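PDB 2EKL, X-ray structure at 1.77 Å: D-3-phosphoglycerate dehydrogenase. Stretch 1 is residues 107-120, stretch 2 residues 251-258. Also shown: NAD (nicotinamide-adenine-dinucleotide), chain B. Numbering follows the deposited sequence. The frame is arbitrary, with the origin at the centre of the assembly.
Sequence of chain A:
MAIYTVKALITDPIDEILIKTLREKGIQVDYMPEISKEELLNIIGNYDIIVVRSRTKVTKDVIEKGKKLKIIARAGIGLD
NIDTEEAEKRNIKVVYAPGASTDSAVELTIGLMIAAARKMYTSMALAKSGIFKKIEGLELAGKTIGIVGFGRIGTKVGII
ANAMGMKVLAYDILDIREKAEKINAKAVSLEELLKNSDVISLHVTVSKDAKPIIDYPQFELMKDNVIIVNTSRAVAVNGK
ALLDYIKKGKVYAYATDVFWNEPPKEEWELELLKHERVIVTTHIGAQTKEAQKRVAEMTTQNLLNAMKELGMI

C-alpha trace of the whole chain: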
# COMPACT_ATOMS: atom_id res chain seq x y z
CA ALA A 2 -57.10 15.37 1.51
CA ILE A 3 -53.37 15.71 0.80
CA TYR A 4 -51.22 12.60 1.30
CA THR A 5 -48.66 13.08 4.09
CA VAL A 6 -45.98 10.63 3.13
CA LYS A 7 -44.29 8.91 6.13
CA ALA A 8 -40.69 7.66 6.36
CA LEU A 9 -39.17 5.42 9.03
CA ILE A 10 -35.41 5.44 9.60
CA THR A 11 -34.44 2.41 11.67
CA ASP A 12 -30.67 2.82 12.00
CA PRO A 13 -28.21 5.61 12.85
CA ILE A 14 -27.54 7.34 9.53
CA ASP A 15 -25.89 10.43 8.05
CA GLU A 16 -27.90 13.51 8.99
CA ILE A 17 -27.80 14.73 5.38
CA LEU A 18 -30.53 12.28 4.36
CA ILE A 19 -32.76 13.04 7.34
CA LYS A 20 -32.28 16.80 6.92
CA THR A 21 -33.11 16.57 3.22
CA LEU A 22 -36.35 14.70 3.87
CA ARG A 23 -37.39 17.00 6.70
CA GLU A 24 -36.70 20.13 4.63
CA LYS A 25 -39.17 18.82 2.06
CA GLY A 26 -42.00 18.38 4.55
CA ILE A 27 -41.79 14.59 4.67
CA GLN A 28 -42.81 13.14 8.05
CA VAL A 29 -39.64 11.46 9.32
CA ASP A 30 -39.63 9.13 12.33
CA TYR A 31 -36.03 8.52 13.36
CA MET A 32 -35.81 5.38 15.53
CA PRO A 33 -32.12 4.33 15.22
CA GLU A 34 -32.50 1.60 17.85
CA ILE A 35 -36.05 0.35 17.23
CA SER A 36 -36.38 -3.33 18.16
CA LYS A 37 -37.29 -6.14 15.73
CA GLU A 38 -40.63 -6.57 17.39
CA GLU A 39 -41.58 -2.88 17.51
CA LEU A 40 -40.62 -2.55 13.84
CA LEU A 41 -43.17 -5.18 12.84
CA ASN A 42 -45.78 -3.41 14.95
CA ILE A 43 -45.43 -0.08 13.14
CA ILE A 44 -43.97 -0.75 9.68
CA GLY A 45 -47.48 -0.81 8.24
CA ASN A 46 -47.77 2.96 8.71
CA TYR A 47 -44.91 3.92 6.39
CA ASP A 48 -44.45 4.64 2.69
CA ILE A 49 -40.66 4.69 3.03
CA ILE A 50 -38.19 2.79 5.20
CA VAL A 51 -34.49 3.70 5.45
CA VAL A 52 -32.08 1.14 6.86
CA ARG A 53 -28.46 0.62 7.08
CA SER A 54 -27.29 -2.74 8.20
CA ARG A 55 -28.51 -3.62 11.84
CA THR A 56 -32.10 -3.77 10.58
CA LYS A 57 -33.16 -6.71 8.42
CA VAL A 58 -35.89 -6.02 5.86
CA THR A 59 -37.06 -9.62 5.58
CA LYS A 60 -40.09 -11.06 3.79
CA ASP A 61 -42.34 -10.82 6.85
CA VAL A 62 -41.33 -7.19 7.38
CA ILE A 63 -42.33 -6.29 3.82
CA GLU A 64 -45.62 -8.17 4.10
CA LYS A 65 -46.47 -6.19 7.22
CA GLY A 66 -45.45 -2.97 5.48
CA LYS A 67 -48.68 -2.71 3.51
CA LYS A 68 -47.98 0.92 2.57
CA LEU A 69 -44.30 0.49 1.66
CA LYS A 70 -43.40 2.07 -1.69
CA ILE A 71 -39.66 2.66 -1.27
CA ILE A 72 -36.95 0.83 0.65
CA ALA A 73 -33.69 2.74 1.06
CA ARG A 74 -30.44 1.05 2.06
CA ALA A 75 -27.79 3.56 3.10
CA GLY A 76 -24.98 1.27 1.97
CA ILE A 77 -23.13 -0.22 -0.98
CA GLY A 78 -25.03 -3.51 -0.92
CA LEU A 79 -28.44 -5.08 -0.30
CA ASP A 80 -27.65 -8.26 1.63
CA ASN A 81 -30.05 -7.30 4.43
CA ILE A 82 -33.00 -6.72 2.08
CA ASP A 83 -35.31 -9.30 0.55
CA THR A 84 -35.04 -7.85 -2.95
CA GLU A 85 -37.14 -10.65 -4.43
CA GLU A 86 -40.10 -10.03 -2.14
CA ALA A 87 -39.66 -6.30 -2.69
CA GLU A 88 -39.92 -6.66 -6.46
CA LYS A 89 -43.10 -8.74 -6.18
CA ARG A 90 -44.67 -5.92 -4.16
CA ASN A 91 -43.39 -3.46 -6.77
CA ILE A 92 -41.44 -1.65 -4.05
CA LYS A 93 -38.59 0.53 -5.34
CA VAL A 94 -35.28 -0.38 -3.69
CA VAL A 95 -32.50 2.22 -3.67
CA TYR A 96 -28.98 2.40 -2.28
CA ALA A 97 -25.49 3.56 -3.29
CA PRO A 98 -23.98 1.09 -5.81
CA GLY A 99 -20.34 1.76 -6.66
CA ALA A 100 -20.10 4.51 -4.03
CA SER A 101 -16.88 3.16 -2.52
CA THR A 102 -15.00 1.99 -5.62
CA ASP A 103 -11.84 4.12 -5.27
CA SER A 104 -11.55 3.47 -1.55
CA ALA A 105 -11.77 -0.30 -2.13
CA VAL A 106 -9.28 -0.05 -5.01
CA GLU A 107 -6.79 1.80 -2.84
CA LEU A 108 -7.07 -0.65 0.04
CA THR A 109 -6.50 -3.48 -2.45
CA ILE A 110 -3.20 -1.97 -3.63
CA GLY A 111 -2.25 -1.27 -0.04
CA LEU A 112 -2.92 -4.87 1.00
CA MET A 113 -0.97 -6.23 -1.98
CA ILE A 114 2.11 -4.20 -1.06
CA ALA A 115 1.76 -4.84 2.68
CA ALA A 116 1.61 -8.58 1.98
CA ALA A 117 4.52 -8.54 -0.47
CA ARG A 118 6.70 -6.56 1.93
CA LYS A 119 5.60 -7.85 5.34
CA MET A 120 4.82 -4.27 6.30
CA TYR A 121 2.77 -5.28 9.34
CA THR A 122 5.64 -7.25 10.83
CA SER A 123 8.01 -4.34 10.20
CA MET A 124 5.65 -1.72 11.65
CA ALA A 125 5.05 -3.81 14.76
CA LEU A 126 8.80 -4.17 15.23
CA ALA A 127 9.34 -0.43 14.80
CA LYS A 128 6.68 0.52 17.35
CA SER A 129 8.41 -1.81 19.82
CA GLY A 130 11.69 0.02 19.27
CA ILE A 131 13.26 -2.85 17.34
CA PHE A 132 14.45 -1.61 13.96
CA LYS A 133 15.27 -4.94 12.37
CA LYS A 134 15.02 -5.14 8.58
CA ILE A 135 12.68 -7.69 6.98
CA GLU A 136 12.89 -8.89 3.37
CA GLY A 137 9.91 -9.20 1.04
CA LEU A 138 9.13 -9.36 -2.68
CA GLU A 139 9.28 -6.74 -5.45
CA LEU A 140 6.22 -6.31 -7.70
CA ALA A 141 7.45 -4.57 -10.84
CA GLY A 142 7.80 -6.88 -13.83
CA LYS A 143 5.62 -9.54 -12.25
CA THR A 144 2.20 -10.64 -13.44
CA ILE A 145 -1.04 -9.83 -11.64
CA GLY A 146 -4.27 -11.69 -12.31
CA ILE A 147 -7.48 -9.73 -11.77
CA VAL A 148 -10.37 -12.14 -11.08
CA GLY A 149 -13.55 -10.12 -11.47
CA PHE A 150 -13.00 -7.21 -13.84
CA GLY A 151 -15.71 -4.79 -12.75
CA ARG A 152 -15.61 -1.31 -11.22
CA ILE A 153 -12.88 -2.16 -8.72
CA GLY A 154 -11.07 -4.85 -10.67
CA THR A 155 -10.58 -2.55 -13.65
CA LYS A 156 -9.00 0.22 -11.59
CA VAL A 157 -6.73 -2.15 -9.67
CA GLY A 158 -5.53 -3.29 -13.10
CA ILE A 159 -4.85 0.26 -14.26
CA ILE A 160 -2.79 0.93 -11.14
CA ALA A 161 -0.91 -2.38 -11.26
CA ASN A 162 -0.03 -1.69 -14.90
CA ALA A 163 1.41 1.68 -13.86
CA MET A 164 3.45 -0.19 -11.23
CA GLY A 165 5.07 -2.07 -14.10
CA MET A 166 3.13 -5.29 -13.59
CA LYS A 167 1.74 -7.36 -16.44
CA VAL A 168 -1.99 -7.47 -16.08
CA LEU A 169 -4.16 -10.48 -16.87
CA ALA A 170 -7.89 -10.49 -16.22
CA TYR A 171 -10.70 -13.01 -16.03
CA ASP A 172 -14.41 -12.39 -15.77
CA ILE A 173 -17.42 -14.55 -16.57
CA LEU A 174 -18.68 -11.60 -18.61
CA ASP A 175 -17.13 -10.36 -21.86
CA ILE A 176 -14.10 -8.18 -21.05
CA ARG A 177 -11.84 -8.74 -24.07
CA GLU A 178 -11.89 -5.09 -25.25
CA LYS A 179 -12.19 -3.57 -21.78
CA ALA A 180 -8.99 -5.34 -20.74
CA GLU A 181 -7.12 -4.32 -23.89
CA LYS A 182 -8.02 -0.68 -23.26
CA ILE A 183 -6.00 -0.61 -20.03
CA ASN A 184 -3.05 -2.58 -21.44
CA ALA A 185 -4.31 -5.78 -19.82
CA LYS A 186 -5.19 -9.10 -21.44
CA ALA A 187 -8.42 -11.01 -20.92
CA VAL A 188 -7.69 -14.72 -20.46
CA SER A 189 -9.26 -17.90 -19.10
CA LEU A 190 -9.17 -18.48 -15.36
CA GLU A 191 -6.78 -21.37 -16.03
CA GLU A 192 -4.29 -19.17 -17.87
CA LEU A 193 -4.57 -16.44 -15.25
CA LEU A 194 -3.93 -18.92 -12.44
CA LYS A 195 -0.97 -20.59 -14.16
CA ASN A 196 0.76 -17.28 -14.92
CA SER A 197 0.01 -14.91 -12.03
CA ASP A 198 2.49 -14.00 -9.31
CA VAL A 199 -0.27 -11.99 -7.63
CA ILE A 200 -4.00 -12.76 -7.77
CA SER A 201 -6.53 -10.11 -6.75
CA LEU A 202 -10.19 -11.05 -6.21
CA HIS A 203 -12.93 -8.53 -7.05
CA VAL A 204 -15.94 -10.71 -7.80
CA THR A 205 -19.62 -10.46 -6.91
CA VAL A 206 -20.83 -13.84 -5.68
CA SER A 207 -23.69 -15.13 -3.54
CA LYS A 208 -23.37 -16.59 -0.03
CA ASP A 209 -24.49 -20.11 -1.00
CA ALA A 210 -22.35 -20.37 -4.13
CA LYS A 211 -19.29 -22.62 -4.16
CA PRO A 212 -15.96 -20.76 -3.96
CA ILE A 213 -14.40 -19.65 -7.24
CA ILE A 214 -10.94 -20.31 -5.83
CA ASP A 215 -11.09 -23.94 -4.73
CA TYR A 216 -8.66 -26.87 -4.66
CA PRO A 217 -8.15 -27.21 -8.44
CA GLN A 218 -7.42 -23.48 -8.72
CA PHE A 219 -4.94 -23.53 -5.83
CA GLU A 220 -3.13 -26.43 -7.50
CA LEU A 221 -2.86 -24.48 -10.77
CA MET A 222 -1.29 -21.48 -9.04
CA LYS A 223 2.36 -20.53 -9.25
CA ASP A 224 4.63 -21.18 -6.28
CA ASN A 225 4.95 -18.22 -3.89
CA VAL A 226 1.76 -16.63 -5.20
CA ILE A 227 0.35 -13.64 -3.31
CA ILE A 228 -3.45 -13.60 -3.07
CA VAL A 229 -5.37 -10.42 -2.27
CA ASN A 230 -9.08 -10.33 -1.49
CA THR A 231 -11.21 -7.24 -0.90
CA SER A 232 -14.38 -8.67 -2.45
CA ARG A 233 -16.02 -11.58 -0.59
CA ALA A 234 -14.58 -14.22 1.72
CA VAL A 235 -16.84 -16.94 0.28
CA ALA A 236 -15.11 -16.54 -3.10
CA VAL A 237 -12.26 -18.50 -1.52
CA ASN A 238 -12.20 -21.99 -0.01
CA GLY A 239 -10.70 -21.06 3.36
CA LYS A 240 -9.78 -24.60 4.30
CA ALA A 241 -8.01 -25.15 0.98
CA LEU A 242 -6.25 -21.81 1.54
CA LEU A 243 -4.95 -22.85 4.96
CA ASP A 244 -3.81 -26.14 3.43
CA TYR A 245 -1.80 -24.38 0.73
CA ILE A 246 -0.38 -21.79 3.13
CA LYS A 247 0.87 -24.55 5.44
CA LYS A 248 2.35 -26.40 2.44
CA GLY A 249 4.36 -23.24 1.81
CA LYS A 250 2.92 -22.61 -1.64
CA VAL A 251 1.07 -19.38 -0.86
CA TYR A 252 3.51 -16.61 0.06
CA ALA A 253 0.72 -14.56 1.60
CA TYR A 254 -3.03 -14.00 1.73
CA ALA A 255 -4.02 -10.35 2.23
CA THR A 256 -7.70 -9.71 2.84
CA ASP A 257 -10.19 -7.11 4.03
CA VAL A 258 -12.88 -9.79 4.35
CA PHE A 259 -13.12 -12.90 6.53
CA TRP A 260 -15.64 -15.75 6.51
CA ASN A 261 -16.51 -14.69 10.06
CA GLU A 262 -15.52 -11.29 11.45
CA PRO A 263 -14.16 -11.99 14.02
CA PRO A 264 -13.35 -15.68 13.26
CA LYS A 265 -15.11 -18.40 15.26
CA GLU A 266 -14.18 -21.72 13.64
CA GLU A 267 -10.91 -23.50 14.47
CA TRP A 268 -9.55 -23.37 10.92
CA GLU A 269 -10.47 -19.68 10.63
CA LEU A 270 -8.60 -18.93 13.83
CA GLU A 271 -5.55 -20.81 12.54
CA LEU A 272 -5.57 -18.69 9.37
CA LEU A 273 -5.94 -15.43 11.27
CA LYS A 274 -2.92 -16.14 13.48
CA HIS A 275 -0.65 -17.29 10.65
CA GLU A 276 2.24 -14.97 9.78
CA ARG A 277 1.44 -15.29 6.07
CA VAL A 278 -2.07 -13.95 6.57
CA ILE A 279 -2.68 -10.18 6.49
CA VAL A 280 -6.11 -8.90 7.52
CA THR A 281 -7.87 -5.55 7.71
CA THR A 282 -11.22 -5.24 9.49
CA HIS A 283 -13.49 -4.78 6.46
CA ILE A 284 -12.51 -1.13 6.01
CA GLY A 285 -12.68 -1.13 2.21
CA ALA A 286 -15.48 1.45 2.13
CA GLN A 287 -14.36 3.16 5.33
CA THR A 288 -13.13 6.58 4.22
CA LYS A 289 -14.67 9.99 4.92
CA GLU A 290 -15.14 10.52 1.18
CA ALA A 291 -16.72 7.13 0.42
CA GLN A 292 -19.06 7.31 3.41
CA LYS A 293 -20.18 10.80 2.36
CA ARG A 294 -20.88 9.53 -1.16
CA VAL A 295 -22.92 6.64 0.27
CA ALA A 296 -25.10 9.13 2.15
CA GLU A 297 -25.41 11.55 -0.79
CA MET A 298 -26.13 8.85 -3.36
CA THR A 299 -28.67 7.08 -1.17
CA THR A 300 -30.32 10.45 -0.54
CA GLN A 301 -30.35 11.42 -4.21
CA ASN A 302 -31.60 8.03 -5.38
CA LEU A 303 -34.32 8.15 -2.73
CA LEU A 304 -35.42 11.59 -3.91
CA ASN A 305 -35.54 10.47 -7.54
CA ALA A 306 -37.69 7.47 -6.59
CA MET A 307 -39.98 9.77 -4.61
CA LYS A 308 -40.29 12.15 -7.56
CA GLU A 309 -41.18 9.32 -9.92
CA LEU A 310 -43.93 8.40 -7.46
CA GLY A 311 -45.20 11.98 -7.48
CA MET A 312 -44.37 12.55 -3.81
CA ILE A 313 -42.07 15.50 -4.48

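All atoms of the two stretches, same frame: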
# COMPACT_ATOMS: atom_id res chain seq x y z
N GLU A 107 -7.97 1.38 -3.56
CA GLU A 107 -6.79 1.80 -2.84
C GLU A 107 -6.40 0.81 -1.75
O GLU A 107 -5.22 0.50 -1.59
CB GLU A 107 -7.01 3.21 -2.28
CG GLU A 107 -6.96 4.28 -3.37
CD GLU A 107 -7.75 5.53 -3.04
OE1 GLU A 107 -7.94 5.83 -1.84
OE2 GLU A 107 -8.17 6.23 -3.98
N LEU A 108 -7.38 0.31 -1.01
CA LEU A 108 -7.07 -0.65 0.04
C LEU A 108 -6.49 -1.92 -0.58
O LEU A 108 -5.61 -2.55 0.00
CB LEU A 108 -8.31 -1.00 0.86
CG LEU A 108 -8.05 -1.94 2.05
CD1 LEU A 108 -7.16 -1.25 3.06
CD2 LEU A 108 -9.37 -2.34 2.69
N THR A 109 -6.98 -2.28 -1.76
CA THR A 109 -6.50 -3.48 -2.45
C THR A 109 -5.00 -3.35 -2.74
O THR A 109 -4.22 -4.27 -2.45
CB THR A 109 -7.24 -3.72 -3.78
OG1 THR A 109 -8.64 -3.89 -3.52
CG2 THR A 109 -6.71 -4.97 -4.48
N ILE A 110 -4.61 -2.22 -3.32
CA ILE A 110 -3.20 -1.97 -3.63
C ILE A 110 -2.39 -1.94 -2.34
O ILE A 110 -1.26 -2.46 -2.29
CB ILE A 110 -3.03 -0.62 -4.38
CG1 ILE A 110 -3.74 -0.67 -5.73
CG2 ILE A 110 -1.54 -0.30 -4.55
CD1 ILE A 110 -3.24 -1.76 -6.67
N GLY A 111 -2.95 -1.34 -1.31
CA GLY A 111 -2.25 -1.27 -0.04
C GLY A 111 -2.01 -2.65 0.54
O GLY A 111 -0.93 -2.94 1.04
N LEU A 112 -3.03 -3.51 0.49
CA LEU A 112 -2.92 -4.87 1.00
C LEU A 112 -1.89 -5.68 0.20
O LEU A 112 -1.09 -6.42 0.77
CB LEU A 112 -4.28 -5.58 0.96
CG LEU A 112 -5.28 -5.17 2.06
CD1 LEU A 112 -6.65 -5.78 1.78
CD2 LEU A 112 -4.75 -5.64 3.41
N MET A 113 -1.91 -5.52 -1.12
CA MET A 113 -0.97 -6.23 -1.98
C MET A 113 0.47 -5.91 -1.59
O MET A 113 1.31 -6.80 -1.45
CB MET A 113 -1.21 -5.87 -3.44
CG MET A 113 -0.20 -6.49 -4.40
SD MET A 113 -0.53 -6.08 -6.14
CE MET A 113 -0.10 -4.34 -6.17
N ILE A 114 0.76 -4.62 -1.42
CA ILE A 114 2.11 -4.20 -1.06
C ILE A 114 2.46 -4.61 0.36
O ILE A 114 3.57 -5.06 0.63
CB ILE A 114 2.27 -2.68 -1.23
CG1 ILE A 114 2.05 -2.29 -2.70
CG2 ILE A 114 3.67 -2.24 -0.79
CD1 ILE A 114 1.93 -0.79 -2.94
N ALA A 115 1.51 -4.46 1.28
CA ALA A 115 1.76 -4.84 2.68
C ALA A 115 2.09 -6.32 2.77
O ALA A 115 2.97 -6.72 3.53
CB ALA A 115 0.55 -4.51 3.54
N ALA A 116 1.39 -7.13 1.98
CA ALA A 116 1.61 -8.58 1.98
C ALA A 116 2.97 -8.93 1.36
O ALA A 116 3.72 -9.75 1.89
CB ALA A 116 0.50 -9.28 1.19
N ALA A 117 3.27 -8.30 0.23
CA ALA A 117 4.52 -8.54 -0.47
C ALA A 117 5.73 -8.12 0.35
O ALA A 117 6.79 -8.74 0.27
CB ALA A 117 4.52 -7.79 -1.80
N ARG A 118 5.57 -7.08 1.17
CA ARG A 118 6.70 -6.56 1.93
C ARG A 118 6.67 -6.77 3.43
O ARG A 118 7.51 -6.21 4.14
CB ARG A 118 6.84 -5.06 1.61
CG ARG A 118 7.07 -4.81 0.13
CD ARG A 118 8.46 -5.29 -0.27
NE ARG A 118 9.50 -4.34 0.14
CZ ARG A 118 9.80 -3.23 -0.53
NH1 ARG A 118 9.16 -2.93 -1.66
NH2 ARG A 118 10.75 -2.42 -0.08
N LYS A 119 5.73 -7.57 3.91
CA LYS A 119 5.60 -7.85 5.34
C LYS A 119 5.62 -6.54 6.11
O LYS A 119 6.31 -6.41 7.13
CB LYS A 119 6.75 -8.75 5.80
CG LYS A 119 6.80 -10.06 5.04
CD LYS A 119 8.01 -10.89 5.42
CE LYS A 119 8.08 -12.14 4.56
NZ LYS A 119 9.30 -12.95 4.86
N MET A 120 4.86 -5.57 5.64
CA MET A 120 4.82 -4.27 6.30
C MET A 120 4.31 -4.33 7.73
O MET A 120 4.81 -3.61 8.60
CB MET A 120 3.97 -3.29 5.48
CG MET A 120 4.64 -2.86 4.19
SD MET A 120 3.69 -1.64 3.25
CE MET A 120 3.94 -0.19 4.22
N VAL A 251 1.55 -20.76 -0.87
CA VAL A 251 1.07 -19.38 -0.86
C VAL A 251 2.00 -18.52 -0.02
O VAL A 251 2.19 -18.79 1.17
CB VAL A 251 -0.37 -19.31 -0.28
CG1 VAL A 251 -0.85 -17.86 -0.21
CG2 VAL A 251 -1.32 -20.13 -1.15
N TYR A 252 2.59 -17.50 -0.64
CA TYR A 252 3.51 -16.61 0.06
C TYR A 252 2.73 -15.79 1.09
O TYR A 252 3.21 -15.57 2.21
CB TYR A 252 4.18 -15.67 -0.94
CG TYR A 252 5.20 -14.74 -0.33
CD1 TYR A 252 6.48 -15.19 -0.01
CD2 TYR A 252 4.89 -13.41 -0.06
CE1 TYR A 252 7.43 -14.34 0.56
CE2 TYR A 252 5.83 -12.55 0.52
CZ TYR A 252 7.09 -13.02 0.82
OH TYR A 252 8.03 -12.18 1.37
N ALA A 253 1.54 -15.35 0.71
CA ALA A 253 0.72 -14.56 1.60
C ALA A 253 -0.70 -14.40 1.09
O ALA A 253 -0.96 -14.44 -0.11
CB ALA A 253 1.35 -13.17 1.80
N TYR A 254 -1.63 -14.23 2.04
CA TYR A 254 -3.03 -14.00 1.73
C TYR A 254 -3.35 -12.69 2.44
O TYR A 254 -3.24 -12.59 3.67
CB TYR A 254 -3.93 -15.12 2.28
CG TYR A 254 -5.41 -14.92 2.00
CD1 TYR A 254 -5.90 -14.95 0.69
CD2 TYR A 254 -6.32 -14.70 3.03
CE1 TYR A 254 -7.27 -14.78 0.43
CE2 TYR A 254 -7.68 -14.54 2.78
CZ TYR A 254 -8.15 -14.57 1.48
OH TYR A 254 -9.49 -14.42 1.24
N ALA A 255 -3.70 -11.66 1.67
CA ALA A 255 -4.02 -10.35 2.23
C ALA A 255 -5.50 -10.10 1.97
O ALA A 255 -5.92 -10.08 0.82
CB ALA A 255 -3.17 -9.27 1.56
N THR A 256 -6.27 -9.89 3.02
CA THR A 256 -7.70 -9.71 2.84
C THR A 256 -8.35 -8.68 3.75
O THR A 256 -7.87 -8.42 4.85
CB THR A 256 -8.41 -11.07 3.06
OG1 THR A 256 -9.81 -10.94 2.77
CG2 THR A 256 -8.24 -11.53 4.51
N ASP A 257 -9.44 -8.08 3.26
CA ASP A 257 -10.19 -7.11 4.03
C ASP A 257 -11.49 -7.79 4.47
O ASP A 257 -12.30 -7.22 5.19
CB ASP A 257 -10.52 -5.88 3.17
CG ASP A 257 -11.25 -4.80 3.94
OD1 ASP A 257 -10.77 -4.41 5.03
OD2 ASP A 257 -12.30 -4.32 3.46
N VAL A 258 -11.67 -9.03 4.02
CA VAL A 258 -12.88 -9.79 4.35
C VAL A 258 -12.58 -11.20 4.89
O VAL A 258 -11.71 -11.91 4.38
CB VAL A 258 -13.79 -9.92 3.10
CG1 VAL A 258 -14.25 -8.54 2.65
CG2 VAL A 258 -13.05 -10.64 1.98
PA NAD B . -18.83 -5.17 -10.07
O1A NAD B . -18.54 -3.90 -10.77
O2A NAD B . -20.26 -5.68 -10.17
O5B NAD B . -17.79 -6.25 -10.62
C5B NAD B . -17.86 -7.59 -10.16
C4B NAD B . -17.25 -8.47 -11.41
O4B NAD B . -16.89 -9.79 -10.97
C3B NAD B . -18.26 -8.48 -12.61
O3B NAD B . -17.64 -8.05 -13.82
C2B NAD B . -18.78 -9.92 -12.58
O2B NAD B . -19.29 -10.46 -13.77
C1B NAD B . -17.58 -10.57 -12.00
N9A NAD B . -17.82 -11.97 -11.53
C8A NAD B . -18.88 -12.52 -10.81
N7A NAD B . -18.65 -13.84 -10.61
C5A NAD B . -17.47 -14.15 -11.18
C6A NAD B . -16.68 -15.36 -11.31
N6A NAD B . -17.10 -16.51 -10.80
N1A NAD B . -15.42 -15.33 -12.01
C2A NAD B . -14.92 -14.11 -12.58
N3A NAD B . -15.69 -12.93 -12.46
C4A NAD B . -16.93 -12.96 -11.77
O3 NAD B . -18.53 -5.00 -8.50
PN NAD B . -17.44 -4.08 -7.74
O1N NAD B . -16.23 -3.96 -8.57
O2N NAD B . -18.16 -2.80 -7.46
O5D NAD B . -17.30 -4.94 -6.43
C5D NAD B . -16.48 -6.09 -6.44
C4D NAD B . -16.50 -6.79 -5.10
O4D NAD B . -15.95 -5.99 -4.07
C3D NAD B . -17.90 -7.22 -4.56
O3D NAD B . -17.85 -8.54 -3.99
C2D NAD B . -18.25 -6.14 -3.60
O2D NAD B . -19.34 -6.48 -2.77
C1D NAD B . -16.88 -5.96 -3.00
N1N NAD B . -16.62 -4.71 -2.23
C2N NAD B . -15.95 -4.83 -0.97
C3N NAD B . -15.69 -3.65 -0.22
C7N NAD B . -14.99 -3.76 1.09
O7N NAD B . -15.36 -2.89 2.05
N7N NAD B . -14.05 -4.65 1.36
C4N NAD B . -16.12 -2.34 -0.79
C5N NAD B . -16.80 -2.24 -2.07
C6N NAD B . -17.04 -3.45 -2.79
O HOH W 1 10.55 -13.47 1.75

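The helix that runs through stretch 1 runs along the strand 253-256 in a nearly antiparallel sense, the two N-to-C directions differing by 153° and the axes approaching to 8.0 Å. The backbones come closest at L112 and A255, where CA of L112 and CA of A255 are 5.7 Å apart. The small side chain of A255 is on the strand side of this close point. No hydrogen bond passes between the stretches; the amides of G111 to R118 bond to carbonyls four residues earlier, such as A116 N to L112 O at 2.8 Å, and the contact rests on shape.

L108, L112 and A116, one turn apart, direct their CA-to-CB bonds toward the strand. Opposite them, A253 and A255 point toward the helix, while Y254 and T256 between and beyond them point away, as the alternation of a strand requires. The methyl of A255 sits between L112 and A116: its CB lies 3.9 Å from L112 CB, 3.6 Å from L112 O and 3.7 Å from A116 CB. The methyl of A116 in turn reaches both strand alanines, with A116 CB 4.0 Å from A253 CB. These short side chains mesh at van der Waals distance and let the helix lie low on the strand.

Toward the N-terminal end of stretch 1 the bumps are larger. L112, with chi1 m and chi2 t, extends CD1 along the strand backbone to 3.9 Å from T256 C and 3.9 Å from D257 N, and the same CD1 is 4.1 Å from D257 CB. L108 brings its CD2 methyl to 3.3 Å from D257 CG, a close van der Waals contact with the carboxylate group. The two leucines thus pack against D257, whose OD2 accepts a hydrogen bond from N7N of NAD at 2.8 Å; the residue that closes this end of the interface also holds the carboxamide of the cofactor.

At the other end the partner is the ring of Y252, at the corner preceding the strand. Its edge faces the last helical turn, with CE2 3.8 Å from A116 O, and the hydroxyl continues past it, OH lying 3.8 Å from A117 O. K119, which leaves the helix with positive phi in a Schellman motif, starts sideways to the strand, but its extended side chain runs on in the N-to-C direction of the helix, so that CE is 3.2 Å from Y252 OH. A water joins the two tips, 2.9 Å from Y252 OH and weakly bonded to K119 NZ at 3.4 Å, giving this partly exposed margin a polar link beside packing that is mostly buried.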